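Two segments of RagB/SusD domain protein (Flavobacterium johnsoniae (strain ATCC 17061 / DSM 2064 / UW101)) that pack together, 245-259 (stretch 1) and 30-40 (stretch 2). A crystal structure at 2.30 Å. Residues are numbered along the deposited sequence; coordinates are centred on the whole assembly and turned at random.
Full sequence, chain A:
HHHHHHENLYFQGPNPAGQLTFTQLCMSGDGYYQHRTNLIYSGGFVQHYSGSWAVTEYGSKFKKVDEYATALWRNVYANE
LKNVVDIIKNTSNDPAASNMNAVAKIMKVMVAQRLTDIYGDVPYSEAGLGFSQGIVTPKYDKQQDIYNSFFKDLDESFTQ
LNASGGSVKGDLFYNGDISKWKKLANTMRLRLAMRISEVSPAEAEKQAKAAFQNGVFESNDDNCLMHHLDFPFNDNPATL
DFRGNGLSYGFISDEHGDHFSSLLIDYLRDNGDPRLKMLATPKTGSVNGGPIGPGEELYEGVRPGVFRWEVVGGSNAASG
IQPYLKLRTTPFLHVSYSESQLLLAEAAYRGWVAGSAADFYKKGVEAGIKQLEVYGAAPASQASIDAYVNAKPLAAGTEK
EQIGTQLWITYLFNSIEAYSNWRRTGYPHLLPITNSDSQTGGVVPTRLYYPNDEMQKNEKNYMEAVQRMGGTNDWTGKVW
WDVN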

ATOM      1  N   ASN A 245      -2.257  -4.797 -15.488  1.00 24.94           N
ATOM      2  CA  ASN A 245      -1.775  -4.609 -14.121  1.00 25.79           C
ATOM      3  C   ASN A 245      -0.278  -4.280 -14.157  1.00 17.42           C
ATOM      4  O   ASN A 245       0.525  -5.057 -14.665  1.00 18.99           O
ATOM      5  CB  ASN A 245      -2.083  -5.875 -13.276  1.00 19.17           C
ATOM      6  CG  ASN A 245      -1.626  -5.769 -11.805  1.00 20.69           C
ATOM      7  OD1 ASN A 245      -0.450  -5.514 -11.534  1.00 18.00           O
ATOM      8  ND2 ASN A 245      -2.546  -6.019 -10.860  1.00 15.05           N
ATOM      9  N   GLY A 246       0.093  -3.098 -13.669  1.00 23.38           N
ATOM     10  CA  GLY A 246       1.498  -2.691 -13.632  1.00 17.57           C
ATOM     11  C   GLY A 246       2.383  -3.549 -12.731  1.00 14.27           C
ATOM     12  O   GLY A 246       3.562  -3.809 -13.017  1.00 12.63           O
ATOM     13  N   LEU A 247       1.806  -3.991 -11.622  1.00 13.82           N
ATOM     14  CA  LEU A 247       2.546  -4.824 -10.677  1.00 18.09           C
ATOM     15  C   LEU A 247       2.917  -6.154 -11.340  1.00 19.40           C
ATOM     16  O   LEU A 247       4.057  -6.632 -11.201  1.00 16.14           O
ATOM     17  CB  LEU A 247       1.739  -5.064  -9.401  1.00 13.54           C
ATOM     18  CG  LEU A 247       2.405  -6.034  -8.435  1.00 15.98           C
ATOM     19  CD1 LEU A 247       3.761  -5.511  -7.996  1.00 15.82           C
ATOM     20  CD2 LEU A 247       1.507  -6.324  -7.218  1.00 13.45           C
ATOM     21  N   SER A 248       1.973  -6.730 -12.086  1.00  9.78           N
ATOM     22  CA  SER A 248       2.271  -7.960 -12.812  1.00 15.47           C
ATOM     23  C   SER A 248       3.340  -7.684 -13.849  1.00 15.30           C
ATOM     24  O   SER A 248       4.246  -8.475 -14.033  1.00 13.10           O
ATOM     25  CB  SER A 248       1.027  -8.534 -13.493  1.00 19.71           C
ATOM     26  OG  SER A 248       0.003  -8.776 -12.548  1.00 17.48           O
ATOM     27  N   TYR A 249       3.268  -6.527 -14.485  1.00 17.23           N
ATOM     28  CA  TYR A 249       4.336  -6.133 -15.393  1.00 16.10           C
ATOM     29  C   TYR A 249       5.697  -6.261 -14.693  1.00 15.02           C
ATOM     30  O   TYR A 249       6.658  -6.774 -15.271  1.00 16.91           O
ATOM     31  CB  TYR A 249       4.126  -4.707 -15.899  1.00 18.98           C
ATOM     32  CG  TYR A 249       5.332  -4.140 -16.605  1.00 22.14           C
ATOM     33  CD1 TYR A 249       5.627  -4.517 -17.908  1.00 22.03           C
ATOM     34  CD2 TYR A 249       6.171  -3.226 -15.973  1.00 23.76           C
ATOM     35  CE1 TYR A 249       6.720  -4.008 -18.566  1.00 29.14           C
ATOM     36  CE2 TYR A 249       7.280  -2.712 -16.622  1.00 28.77           C
ATOM     37  CZ  TYR A 249       7.543  -3.110 -17.925  1.00 29.30           C
ATOM     38  OH  TYR A 249       8.628  -2.613 -18.597  1.00 37.10           O
ATOM     39  N   GLY A 250       5.783  -5.790 -13.451  1.00 17.99           N
ATOM     40  CA  GLY A 250       7.027  -5.958 -12.708  1.00 14.88           C
ATOM     41  C   GLY A 250       7.369  -7.434 -12.468  1.00 16.28           C
ATOM     42  O   GLY A 250       8.488  -7.862 -12.699  1.00 16.61           O
ATOM     43  N   PHE A 251       6.389  -8.202 -11.997  1.00 16.01           N
ATOM     44  CA  PHE A 251       6.542  -9.649 -11.811  1.00 15.46           C
ATOM     45  C   PHE A 251       7.072 -10.367 -13.058  1.00 17.05           C
ATOM     46  O   PHE A 251       7.901 -11.268 -12.950  1.00 19.42           O
ATOM     47  CB  PHE A 251       5.205 -10.267 -11.392  1.00 15.39           C
ATOM     48  CG  PHE A 251       4.872 -10.070  -9.933  1.00 12.57           C
ATOM     49  CD1 PHE A 251       5.866 -10.145  -8.963  1.00 13.63           C
ATOM     50  CD2 PHE A 251       3.570  -9.826  -9.531  1.00 15.98           C
ATOM     51  CE1 PHE A 251       5.555  -9.969  -7.614  1.00 16.28           C
ATOM     52  CE2 PHE A 251       3.243  -9.655  -8.177  1.00 13.00           C
ATOM     53  CZ  PHE A 251       4.235  -9.726  -7.225  1.00 14.81           C
ATOM     54  N   ILE A 252       6.614  -9.934 -14.234  1.00 18.53           N
ATOM     55  CA  ILE A 252       6.967 -10.549 -15.523  1.00 16.33           C
ATOM     56  C   ILE A 252       8.328 -10.050 -16.025  1.00 17.28           C
ATOM     57  O   ILE A 252       9.089 -10.812 -16.603  1.00 20.01           O
ATOM     58  CB  ILE A 252       5.863 -10.300 -16.579  1.00 20.57           C
ATOM     59  CG1 ILE A 252       4.596 -11.056 -16.182  1.00 22.30           C
ATOM     60  CG2 ILE A 252       6.278 -10.789 -17.958  1.00 14.55           C
ATOM     61  CD1 ILE A 252       3.329 -10.600 -16.896  1.00 25.06           C
ATOM     62  N   SER A 253       8.666  -8.792 -15.764  1.00 18.14           N
ATOM     63  CA  SER A 253       9.986  -8.296 -16.159  1.00 22.61           C
ATOM     64  C   SER A 253      11.096  -8.824 -15.235  1.00 16.72           C
ATOM     65  O   SER A 253      12.265  -8.771 -15.583  1.00 18.33           O
ATOM     66  CB  SER A 253       9.999  -6.780 -16.186  1.00 19.29           C
ATOM     67  OG  SER A 253       8.781  -6.325 -16.727  1.00 28.25           O
ATOM     68  N   ASP A 254      10.728  -9.321 -14.063  1.00 15.92           N
ATOM     69  CA  ASP A 254      11.674 -10.043 -13.211  1.00 19.43           C
ATOM     70  C   ASP A 254      11.778 -11.515 -13.624  1.00 22.82           C
ATOM     71  O   ASP A 254      12.383 -12.335 -12.911  1.00 20.83           O
ATOM     72  CB  ASP A 254      11.277  -9.951 -11.741  1.00 15.13           C
ATOM     73  CG  ASP A 254      11.523  -8.574 -11.161  1.00 20.28           C
ATOM     74  OD1 ASP A 254      12.307  -7.793 -11.741  1.00 17.05           O
ATOM     75  OD2 ASP A 254      10.943  -8.277 -10.100  1.00 21.74           O
ATOM     76  N   GLU A 255      11.181 -11.843 -14.772  1.00 22.43           N
ATOM     77  CA  GLU A 255      11.189 -13.214 -15.301  1.00 23.98           C
ATOM     78  C   GLU A 255      10.637 -14.236 -14.310  1.00 19.78           C
ATOM     79  O   GLU A 255      11.160 -15.345 -14.216  1.00 24.53           O
ATOM     80  CB  GLU A 255      12.610 -13.620 -15.689  1.00 21.06           C
ATOM     81  CG  GLU A 255      13.293 -12.686 -16.671  1.00 29.43           C
ATOM     82  CD  GLU A 255      14.686 -13.164 -17.014  1.00 46.95           C
ATOM     83  OE1 GLU A 255      14.845 -14.372 -17.287  1.00 45.92           O
ATOM     84  OE2 GLU A 255      15.628 -12.341 -16.986  1.00 54.46           O
ATOM     85  N   HIS A 256       9.586 -13.857 -13.585  1.00 18.76           N
ATOM     86  CA  HIS A 256       8.947 -14.730 -12.602  1.00 20.42           C
ATOM     87  C   HIS A 256       9.981 -15.234 -11.612  1.00 20.68           C
ATOM     88  O   HIS A 256       9.907 -16.365 -11.144  1.00 25.78           O
ATOM     89  CB  HIS A 256       8.217 -15.891 -13.296  1.00 18.62           C
ATOM     90  CG  HIS A 256       7.143 -15.434 -14.231  1.00 21.92           C
ATOM     91  ND1 HIS A 256       5.884 -15.067 -13.797  1.00 23.96           N
ATOM     92  CD2 HIS A 256       7.155 -15.225 -15.570  1.00 21.92           C
ATOM     93  CE1 HIS A 256       5.160 -14.685 -14.832  1.00 23.81           C
ATOM     94  NE2 HIS A 256       5.908 -14.765 -15.919  1.00 26.83           N
ATOM     95  N   GLY A 257      10.950 -14.375 -11.304  1.00 19.45           N
ATOM     96  CA  GLY A 257      11.994 -14.705 -10.360  1.00 14.28           C
ATOM     97  C   GLY A 257      11.707 -14.248  -8.947  1.00 14.45           C
ATOM     98  O   GLY A 257      12.523 -14.459  -8.048  1.00 16.45           O
ATOM     99  N   ASP A 258      10.549 -13.640  -8.728  1.00 15.01           N
ATOM    100  CA  ASP A 258      10.211 -13.180  -7.383  1.00 14.71           C
ATOM    101  C   ASP A 258       9.532 -14.281  -6.582  1.00 14.50           C
ATOM    102  O   ASP A 258       8.688 -15.001  -7.110  1.00 12.73           O
ATOM    103  CB  ASP A 258       9.298 -11.948  -7.420  1.00 11.79           C
ATOM    104  CG  ASP A 258       9.991 -10.709  -7.985  1.00 18.92           C
ATOM    105  OD1 ASP A 258      10.949 -10.196  -7.345  1.00 14.92           O
ATOM    106  OD2 ASP A 258       9.549 -10.235  -9.067  1.00 16.71           O
ATOM    107  N   HIS A 259       9.917 -14.398  -5.306  1.00 16.00           N
ATOM    108  CA  HIS A 259       9.266 -15.280  -4.331  1.00 11.91           C
ATOM    109  C   HIS A 259       8.799 -14.456  -3.158  1.00 15.82           C
ATOM    110  O   HIS A 259       9.263 -13.329  -2.967  1.00 14.38           O
ATOM    111  CB  HIS A 259      10.207 -16.360  -3.802  1.00 11.38           C
ATOM    112  CG  HIS A 259      10.899 -17.161  -4.861  1.00 15.13           C
ATOM    113  ND1 HIS A 259      10.657 -18.508  -5.050  1.00 14.68           N
ATOM    114  CD2 HIS A 259      11.836 -16.815  -5.776  1.00 14.94           C
ATOM    115  CE1 HIS A 259      11.424 -18.957  -6.029  1.00 15.16           C
ATOM    116  NE2 HIS A 259      12.143 -17.949  -6.491  1.00 16.13           N
TER
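Stretch 2 30-40: DGYYQHRTNLI

Where two helices meet at a residue without a side chain, their backbones can come into direct contact, and neighbouring side chains pack around that contact. The packing of residues 30-40 on residues 245-259 illustrates the principle. Stretch 2 is helical from Gly31 onward, with a wider pi-type turn over 34-40, and it crosses helix 246-253 at -71°, the axes approaching to 7.3 Å. The N-terminal ends of the two helices meet at paired glycines: Gly246 CA lies 3.5 Å from Gly31 CA, and Gly31 CA makes a CA-H...O contact of 3.6 Å with Gly246 O. A CB on Gly246 would clash with Asp30, Gly31 and Gln34; one on Gly31 would run into the ring of Tyr249, whose CD2 already rests 3.5 Å from Gly31 CA. Each helix also carries its own N-cap: Asp30 OD1 accepts from Tyr32 N at 3.1 Å, as Asn245 OD1 does from Ser248 N at 2.8 Å.

One turn further on, Gln34 points its CA-to-CB bond toward stretch 1, and its CB packs 3.5 Å from Leu247 N. With chi1 and chi2 both m, the chain folds back so that OE1 accepts a 2.7 Å hydrogen bond from Asn38 ND2, which ties two successive turns of stretch 2 together on the side facing Leu247. With chi1 t and chi2 p, Leu247 carries CD1 to 3.9 Å from Asn38 ND2 and 4.1 Å from Leu39 CB.

His35 shows most clearly how a rotamer can serve two contacts. Its CA-to-CB bond points sideways, but chi1 t brings the ring back over Gly250, whose CA stands 3.6 Å from the centroid of the His35 ring, over one face. A CB on Gly250 would be tight against both His35 CD2 and Leu39 CD2. In the same pose the ring directs its edge at Asp254, the first residue to leave helical geometry, and His35 NE2 donates to Asp254 OD1 at 3.1 Å. A CH-pi contact with a glycine and a hydrogen bond to the residue just past the helix are thus achieved by a single ring orientation.

Leu39, the residue most covered by the other stretch, completes the contact. Its chi1 t, chi2 p conformation places CD2 3.6 Å from Gly250 C and CD1 3.8 Å from Phe251 CE1. CD2 also lies 3.6 Å from Asp254 OD2 and 3.7 Å from Asp258 OD2, so this methyl meets side-chain oxygens of two acid groups as well as helix backbone.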

ATOM      1  N   ASP A  30       0.412   1.625 -14.368  1.00 21.63           N
ATOM      2  CA  ASP A  30       1.720   2.192 -14.690  1.00 23.11           C
ATOM      3  C   ASP A  30       2.770   1.244 -14.113  1.00 21.57           C
ATOM      4  O   ASP A  30       3.091   1.296 -12.919  1.00 21.21           O
ATOM      5  CB  ASP A  30       1.887   3.608 -14.122  1.00 21.54           C
ATOM      6  CG  ASP A  30       3.104   4.329 -14.699  1.00 27.80           C
ATOM      7  OD1 ASP A  30       3.984   3.650 -15.277  1.00 23.75           O
ATOM      8  OD2 ASP A  30       3.200   5.566 -14.531  1.00 23.13           O
ATOM      9  N   GLY A  31       3.259   0.346 -14.963  1.00 17.84           N
ATOM     10  CA  GLY A  31       4.209  -0.667 -14.555  1.00 17.35           C
ATOM     11  C   GLY A  31       5.528  -0.048 -14.157  1.00 21.87           C
ATOM     12  O   GLY A  31       6.299  -0.651 -13.403  1.00 20.89           O
ATOM     13  N   TYR A  32       5.777   1.160 -14.663  1.00 17.45           N
ATOM     14  CA  TYR A  32       7.020   1.862 -14.378  1.00 19.17           C
ATOM     15  C   TYR A  32       7.231   2.076 -12.867  1.00 15.63           C
ATOM     16  O   TYR A  32       8.312   1.766 -12.364  1.00 14.73           O
ATOM     17  CB  TYR A  32       7.073   3.202 -15.133  1.00 18.68           C
ATOM     18  CG  TYR A  32       8.403   3.903 -15.023  1.00 21.02           C
ATOM     19  CD1 TYR A  32       8.585   4.968 -14.147  1.00 19.65           C
ATOM     20  CD2 TYR A  32       9.494   3.479 -15.778  1.00 23.91           C
ATOM     21  CE1 TYR A  32       9.814   5.598 -14.042  1.00 21.40           C
ATOM     22  CE2 TYR A  32      10.717   4.097 -15.678  1.00 17.46           C
ATOM     23  CZ  TYR A  32      10.875   5.148 -14.804  1.00 21.77           C
ATOM     24  OH  TYR A  32      12.095   5.766 -14.700  1.00 26.22           O
ATOM     25  N   TYR A  33       6.238   2.558 -12.122  1.00 11.60           N
ATOM     26  CA  TYR A  33       6.495   2.710 -10.677  1.00 15.85           C
ATOM     27  C   TYR A  33       5.913   1.606  -9.828  1.00 16.39           C
ATOM     28  O   TYR A  33       6.274   1.493  -8.659  1.00 17.94           O
ATOM     29  CB  TYR A  33       6.029   4.072 -10.125  1.00 12.45           C
ATOM     30  CG  TYR A  33       4.557   4.357 -10.056  1.00 11.31           C
ATOM     31  CD1 TYR A  33       3.749   3.780  -9.088  1.00 13.33           C
ATOM     32  CD2 TYR A  33       3.979   5.273 -10.928  1.00 18.33           C
ATOM     33  CE1 TYR A  33       2.366   4.078  -9.013  1.00 17.03           C
ATOM     34  CE2 TYR A  33       2.628   5.586 -10.865  1.00 14.29           C
ATOM     35  CZ  TYR A  33       1.830   4.992  -9.912  1.00 17.44           C
ATOM     36  OH  TYR A  33       0.503   5.320  -9.866  1.00 17.94           O
ATOM     37  N   GLN A  34       5.021   0.792 -10.382  1.00 12.67           N
ATOM     38  CA  GLN A  34       4.614  -0.412  -9.656  1.00 14.69           C
ATOM     39  C   GLN A  34       5.811  -1.324  -9.511  1.00 15.05           C
ATOM     40  O   GLN A  34       6.015  -1.958  -8.468  1.00 15.09           O
ATOM     41  CB  GLN A  34       3.475  -1.157 -10.371  1.00 16.91           C
ATOM     42  CG  GLN A  34       2.153  -0.445 -10.334  1.00 17.22           C
ATOM     43  CD  GLN A  34       1.577  -0.346  -8.923  1.00 19.57           C
ATOM     44  OE1 GLN A  34       1.926  -1.121  -8.021  1.00 11.91           O
ATOM     45  NE2 GLN A  34       0.696   0.622  -8.731  1.00 22.15           N
ATOM     46  N   HIS A  35       6.614  -1.386 -10.564  1.00 11.79           N
ATOM     47  CA  HIS A  35       7.796  -2.225 -10.528  1.00 14.60           C
ATOM     48  C   HIS A  35       8.825  -1.634  -9.551  1.00 15.16           C
ATOM     49  O   HIS A  35       9.411  -2.350  -8.734  1.00 16.18           O
ATOM     50  CB  HIS A  35       8.392  -2.363 -11.948  1.00 11.06           C
ATOM     51  CG  HIS A  35       9.412  -3.450 -12.082  1.00 17.28           C
ATOM     52  ND1 HIS A  35      10.127  -3.662 -13.242  1.00 18.64           N
ATOM     53  CD2 HIS A  35       9.830  -4.397 -11.205  1.00 17.66           C
ATOM     54  CE1 HIS A  35      10.952  -4.680 -13.070  1.00 17.98           C
ATOM     55  NE2 HIS A  35      10.791  -5.146 -11.844  1.00 25.15           N
ATOM     56  N   ARG A  36       9.041  -0.323  -9.630  1.00 11.71           N
ATOM     57  CA  ARG A  36      10.148   0.289  -8.896  1.00 12.42           C
ATOM     58  C   ARG A  36       9.779   0.686  -7.446  1.00 11.75           C
ATOM     59  O   ARG A  36      10.534   0.429  -6.515  1.00  9.82           O
ATOM     60  CB  ARG A  36      10.660   1.501  -9.673  1.00 12.42           C
ATOM     61  CG  ARG A  36      11.383   1.125 -10.966  1.00 11.92           C
ATOM     62  CD  ARG A  36      11.480   2.303 -11.958  1.00 15.43           C
ATOM     63  NE  ARG A  36      12.250   1.922 -13.150  1.00 17.77           N
ATOM     64  CZ  ARG A  36      11.768   1.190 -14.152  1.00 17.15           C
ATOM     65  NH1 ARG A  36      10.511   0.769 -14.123  1.00 17.62           N
ATOM     66  NH2 ARG A  36      12.539   0.870 -15.179  1.00 14.87           N
ATOM     67  N   THR A  37       8.603   1.267  -7.247  1.00 12.86           N
ATOM     68  CA  THR A  37       8.246   1.769  -5.926  1.00 12.36           C
ATOM     69  C   THR A  37       7.498   0.749  -5.082  1.00 10.33           C
ATOM     70  O   THR A  37       7.738   0.648  -3.886  1.00  9.92           O
ATOM     71  CB  THR A  37       7.378   3.034  -6.021  1.00 13.53           C
ATOM     72  OG1 THR A  37       7.924   3.909  -7.006  1.00  9.87           O
ATOM     73  CG2 THR A  37       7.362   3.750  -4.681  1.00 13.13           C
ATOM     74  N   ASN A  38       6.598   0.001  -5.710  1.00 13.02           N
ATOM     75  CA  ASN A  38       5.818  -1.037  -5.030  1.00 13.01           C
ATOM     76  C   ASN A  38       6.642  -2.320  -4.854  1.00 15.26           C
ATOM     77  O   ASN A  38       6.971  -2.714  -3.713  1.00 14.54           O
ATOM     78  CB  ASN A  38       4.515  -1.313  -5.824  1.00 11.44           C
ATOM     79  CG  ASN A  38       3.593  -2.379  -5.181  1.00 14.73           C
ATOM     80  OD1 ASN A  38       3.895  -2.993  -4.151  1.00 15.05           O
ATOM     81  ND2 ASN A  38       2.452  -2.597  -5.822  1.00 14.47           N
ATOM     82  N   LEU A  39       7.009  -2.934  -5.979  1.00 14.60           N
ATOM     83  CA  LEU A  39       7.679  -4.227  -5.950  1.00 13.45           C
ATOM     84  C   LEU A  39       9.094  -4.142  -5.379  1.00 11.55           C
ATOM     85  O   LEU A  39       9.380  -4.745  -4.376  1.00  8.69           O
ATOM     86  CB  LEU A  39       7.725  -4.846  -7.366  1.00 15.62           C
ATOM     87  CG  LEU A  39       8.266  -6.285  -7.565  1.00 14.45           C
ATOM     88  CD1 LEU A  39       7.835  -7.206  -6.436  1.00 13.24           C
ATOM     89  CD2 LEU A  39       7.856  -6.897  -8.911  1.00 17.00           C
ATOM     90  N   ILE A  40       9.969  -3.375  -6.010  1.00 14.29           N
ATOM     91  CA  ILE A  40      11.383  -3.429  -5.664  1.00 13.64           C
ATOM     92  C   ILE A  40      11.684  -2.770  -4.326  1.00 10.78           C
ATOM     93  O   ILE A  40      12.173  -3.436  -3.413  1.00  9.31           O
ATOM     94  CB  ILE A  40      12.277  -2.774  -6.767  1.00 10.70           C
ATOM     95  CG1 ILE A  40      12.299  -3.639  -8.020  1.00 13.79           C
ATOM     96  CG2 ILE A  40      13.694  -2.576  -6.240  1.00  8.36           C
ATOM     97  CD1 ILE A  40      12.812  -2.920  -9.266  1.00 14.09           C
TER